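Local coordinates for protein Poly(A) ribonuclease POP2 (PDB 1UOC) that degrades poly(A) RNA as a 3'-5' exoribonuclease and probably serves as a catalytic, mRNA-deadenylating subunit of the CCR4-NOT complex, probably using magnesium ions, at residues 23-28 with 138-143. Residues are numbered along the deposited sequence; the frame is centred on the assembly and turned at random.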
ATOM      1  N   ASN A  23       9.018   7.967  17.236  1.00 38.65           N
ATOM      2  CA  ASN A  23       7.612   8.376  17.203  1.00 37.03           C
ATOM      3  C   ASN A  23       6.636   7.297  16.734  1.00 36.81           C
ATOM      4  O   ASN A  23       5.480   7.588  16.441  1.00 36.90           O
ATOM      5  CB  ASN A  23       7.453   9.634  16.345  1.00 35.31           C
ATOM      6  CG  ASN A  23       7.917   9.432  14.922  1.00 37.15           C
ATOM      7  OD1 ASN A  23       8.746   8.565  14.652  1.00 34.45           O
ATOM      8  ND2 ASN A  23       7.396  10.248  14.000  1.00 33.59           N
ATOM      9  N   LEU A  24       7.095   6.050  16.696  1.00 35.64           N
ATOM     10  CA  LEU A  24       6.259   4.930  16.276  1.00 36.85           C
ATOM     11  C   LEU A  24       4.928   4.815  17.034  1.00 36.48           C
ATOM     12  O   LEU A  24       3.865   4.749  16.419  1.00 36.11           O
ATOM     13  CB  LEU A  24       7.032   3.612  16.421  1.00 36.01           C
ATOM     14  CG  LEU A  24       6.290   2.328  16.025  1.00 35.79           C
ATOM     15  CD1 LEU A  24       5.777   2.434  14.593  1.00 33.16           C
ATOM     16  CD2 LEU A  24       7.226   1.142  16.156  1.00 34.70           C
ATOM     17  N   TYR A  25       4.978   4.794  18.362  1.00 36.96           N
ATOM     18  CA  TYR A  25       3.756   4.654  19.154  1.00 37.21           C
ATOM     19  C   TYR A  25       2.813   5.844  19.119  1.00 35.08           C
ATOM     20  O   TYR A  25       1.602   5.674  19.001  1.00 34.58           O
ATOM     21  CB  TYR A  25       4.105   4.304  20.598  1.00 37.93           C
ATOM     22  CG  TYR A  25       4.658   2.909  20.717  1.00 39.21           C
ATOM     23  CD1 TYR A  25       5.865   2.570  20.111  1.00 40.12           C
ATOM     24  CD2 TYR A  25       3.946   1.909  21.376  1.00 43.22           C
ATOM     25  CE1 TYR A  25       6.351   1.274  20.149  1.00 41.46           C
ATOM     26  CE2 TYR A  25       4.419   0.602  21.422  1.00 44.34           C
ATOM     27  CZ  TYR A  25       5.624   0.295  20.803  1.00 43.28           C
ATOM     28  OH  TYR A  25       6.106  -0.989  20.832  1.00 46.45           O
ATOM     29  N   SER A  26       3.359   7.050  19.192  1.00 34.78           N
ATOM     30  CA  SER A  26       2.517   8.232  19.155  1.00 37.66           C
ATOM     31  C   SER A  26       1.813   8.368  17.805  1.00 38.42           C
ATOM     32  O   SER A  26       0.660   8.801  17.745  1.00 41.13           O
ATOM     33  CB  SER A  26       3.347   9.483  19.460  1.00 36.93           C
ATOM     34  OG  SER A  26       4.480   9.557  18.628  1.00 38.99           O
ATOM     35  N   GLU A  27       2.488   7.987  16.723  1.00 39.42           N
ATOM     36  CA  GLU A  27       1.864   8.076  15.397  1.00 38.68           C
ATOM     37  C   GLU A  27       0.759   7.038  15.265  1.00 37.55           C
ATOM     38  O   GLU A  27      -0.267   7.289  14.625  1.00 37.77           O
ATOM     39  CB  GLU A  27       2.896   7.886  14.278  1.00 36.42           C
ATOM     40  CG  GLU A  27       3.943   8.985  14.247  1.00 36.26           C
ATOM     41  CD  GLU A  27       3.350  10.383  14.135  1.00 37.59           C
ATOM     42  OE1 GLU A  27       4.053  11.343  14.515  1.00 42.80           O
ATOM     43  OE2 GLU A  27       2.201  10.538  13.661  1.00 35.59           O
ATOM     44  N   PHE A  28       0.961   5.870  15.871  1.00 36.35           N
ATOM     45  CA  PHE A  28      -0.062   4.850  15.808  1.00 34.86           C
ATOM     46  C   PHE A  28      -1.247   5.248  16.679  1.00 34.55           C
ATOM     47  O   PHE A  28      -2.370   4.793  16.463  1.00 34.76           O
ATOM     48  CB  PHE A  28       0.478   3.493  16.235  1.00 35.10           C
ATOM     49  CG  PHE A  28       0.627   2.539  15.093  1.00 36.37           C
ATOM     50  CD1 PHE A  28       1.857   2.352  14.479  1.00 34.31           C
ATOM     51  CD2 PHE A  28      -0.495   1.907  14.553  1.00 35.72           C
ATOM     52  CE1 PHE A  28       1.967   1.556  13.338  1.00 34.46           C
ATOM     53  CE2 PHE A  28      -0.393   1.114  13.417  1.00 35.06           C
ATOM     54  CZ  PHE A  28       0.845   0.939  12.806  1.00 33.28           C
ATOM     55  N   VAL A 138      10.372  -4.423  12.881  1.00 40.15           N
ATOM     56  CA  VAL A 138       9.203  -4.935  12.177  1.00 42.34           C
ATOM     57  C   VAL A 138       8.184  -5.706  13.012  1.00 42.54           C
ATOM     58  O   VAL A 138       6.993  -5.612  12.742  1.00 44.97           O
ATOM     59  CB  VAL A 138       9.602  -5.779  10.924  1.00 42.41           C
ATOM     60  CG1 VAL A 138       9.922  -7.208  11.308  1.00 45.37           C
ATOM     61  CG2 VAL A 138       8.473  -5.748   9.910  1.00 44.83           C
ATOM     62  N   PHE A 139       8.609  -6.465  14.016  1.00 43.38           N
ATOM     63  CA  PHE A 139       7.627  -7.184  14.830  1.00 44.50           C
ATOM     64  C   PHE A 139       6.787  -6.197  15.654  1.00 43.69           C
ATOM     65  O   PHE A 139       5.571  -6.351  15.780  1.00 43.64           O
ATOM     66  CB  PHE A 139       8.297  -8.176  15.787  1.00 47.69           C
ATOM     67  CG  PHE A 139       7.320  -8.857  16.712  1.00 51.41           C
ATOM     68  CD1 PHE A 139       6.447  -9.827  16.227  1.00 53.74           C
ATOM     69  CD2 PHE A 139       7.214  -8.475  18.052  1.00 53.60           C
ATOM     70  CE1 PHE A 139       5.480 -10.407  17.058  1.00 54.32           C
ATOM     71  CE2 PHE A 139       6.245  -9.053  18.893  1.00 53.03           C
ATOM     72  CZ  PHE A 139       5.381 -10.014  18.393  1.00 53.38           C
ATOM     73  N   GLU A 140       7.449  -5.193  16.220  1.00 40.93           N
ATOM     74  CA  GLU A 140       6.785  -4.180  17.030  1.00 41.11           C
ATOM     75  C   GLU A 140       5.753  -3.455  16.184  1.00 40.76           C
ATOM     76  O   GLU A 140       4.653  -3.155  16.649  1.00 39.62           O
ATOM     77  CB  GLU A 140       7.816  -3.180  17.555  1.00 42.24           C
ATOM     78  CG  GLU A 140       7.647  -2.817  19.015  1.00 48.49           C
ATOM     79  CD  GLU A 140       8.796  -1.970  19.549  1.00 52.44           C
ATOM     80  OE1 GLU A 140       9.958  -2.437  19.495  1.00 52.45           O
ATOM     81  OE2 GLU A 140       8.537  -0.841  20.025  1.00 55.68           O
ATOM     82  N   PHE A 141       6.129  -3.176  14.935  1.00 39.31           N
ATOM     83  CA  PHE A 141       5.254  -2.497  13.989  1.00 37.35           C
ATOM     84  C   PHE A 141       4.038  -3.355  13.688  1.00 38.18           C
ATOM     85  O   PHE A 141       2.910  -2.871  13.732  1.00 37.95           O
ATOM     86  CB  PHE A 141       5.994  -2.205  12.673  1.00 33.40           C
ATOM     87  CG  PHE A 141       5.090  -1.731  11.555  1.00 30.64           C
ATOM     88  CD1 PHE A 141       4.750  -0.382  11.431  1.00 27.48           C
ATOM     89  CD2 PHE A 141       4.529  -2.649  10.661  1.00 29.02           C
ATOM     90  CE1 PHE A 141       3.865   0.049  10.440  1.00 26.11           C
ATOM     91  CE2 PHE A 141       3.646  -2.231   9.668  1.00 27.82           C
ATOM     92  CZ  PHE A 141       3.311  -0.872   9.562  1.00 27.76           C
ATOM     93  N   SER A 142       4.267  -4.632  13.386  1.00 38.93           N
ATOM     94  CA  SER A 142       3.164  -5.522  13.049  1.00 39.97           C
ATOM     95  C   SER A 142       2.196  -5.647  14.218  1.00 39.68           C
ATOM     96  O   SER A 142       0.987  -5.724  14.025  1.00 39.60           O
ATOM     97  CB  SER A 142       3.690  -6.907  12.627  1.00 40.91           C
ATOM     98  OG  SER A 142       3.863  -7.773  13.735  1.00 44.52           O
ATOM     99  N   GLN A 143       2.726  -5.656  15.434  1.00 40.97           N
ATOM    100  CA  GLN A 143       1.874  -5.770  16.609  1.00 42.22           C
ATOM    101  C   GLN A 143       0.976  -4.530  16.701  1.00 40.68           C
ATOM    102  O   GLN A 143      -0.214  -4.641  16.963  1.00 39.61           O
ATOM    103  CB  GLN A 143       2.729  -5.911  17.870  1.00 45.32           C
ATOM    104  CG  GLN A 143       1.944  -6.350  19.100  1.00 51.47           C
ATOM    105  CD  GLN A 143       1.286  -7.716  18.926  1.00 54.80           C
ATOM    106  OE1 GLN A 143       1.954  -8.708  18.604  1.00 56.17           O
ATOM    107  NE2 GLN A 143      -0.028  -7.772  19.143  1.00 53.07           N
TER
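Tyr25 OH donates a short hydrogen bond of 2.6 Å to Glu140 OE2, joining two helices on one side of the mixed sheet in this DEDD-type, RNase H-like nuclease domain. The acceptor lies at the edge of the phenol ring, near its plane, whereas the hydroxyl meets the carboxylate on its anti side, 25° out of plane. Tyr25 CG stands anti to its carbonyl carbon (chi1 -70°), which sends the ring across to the neighbouring helix, and Glu140 reaches back with a stretched chain; a long, weak ion pair with Lys21 engages its other oxygen.

Beneath this polar clasp, the helical segments 24-28 and 138-143 run nearly parallel, 18° apart with axes 11.3 Å distant at closest approach, and illustrate how aromatic groups can bridge such a pair. Phe28 turns its edge toward the face of Phe141 in an offset edge-to-face pair, the ring centroids 5.7 Å apart. Phe102, from the adjoining sheet, meets both rings, and Leu144, further along helix 138-146, touches Leu24 and Phe28. Phe141 also lies about 11 Å, side chain to side chain, from Asp166, a predicted catalytic metal ligand. Against the edge of the Phe141 ring rests Leu24, its CD1 4.4 Å from Phe141 CD1.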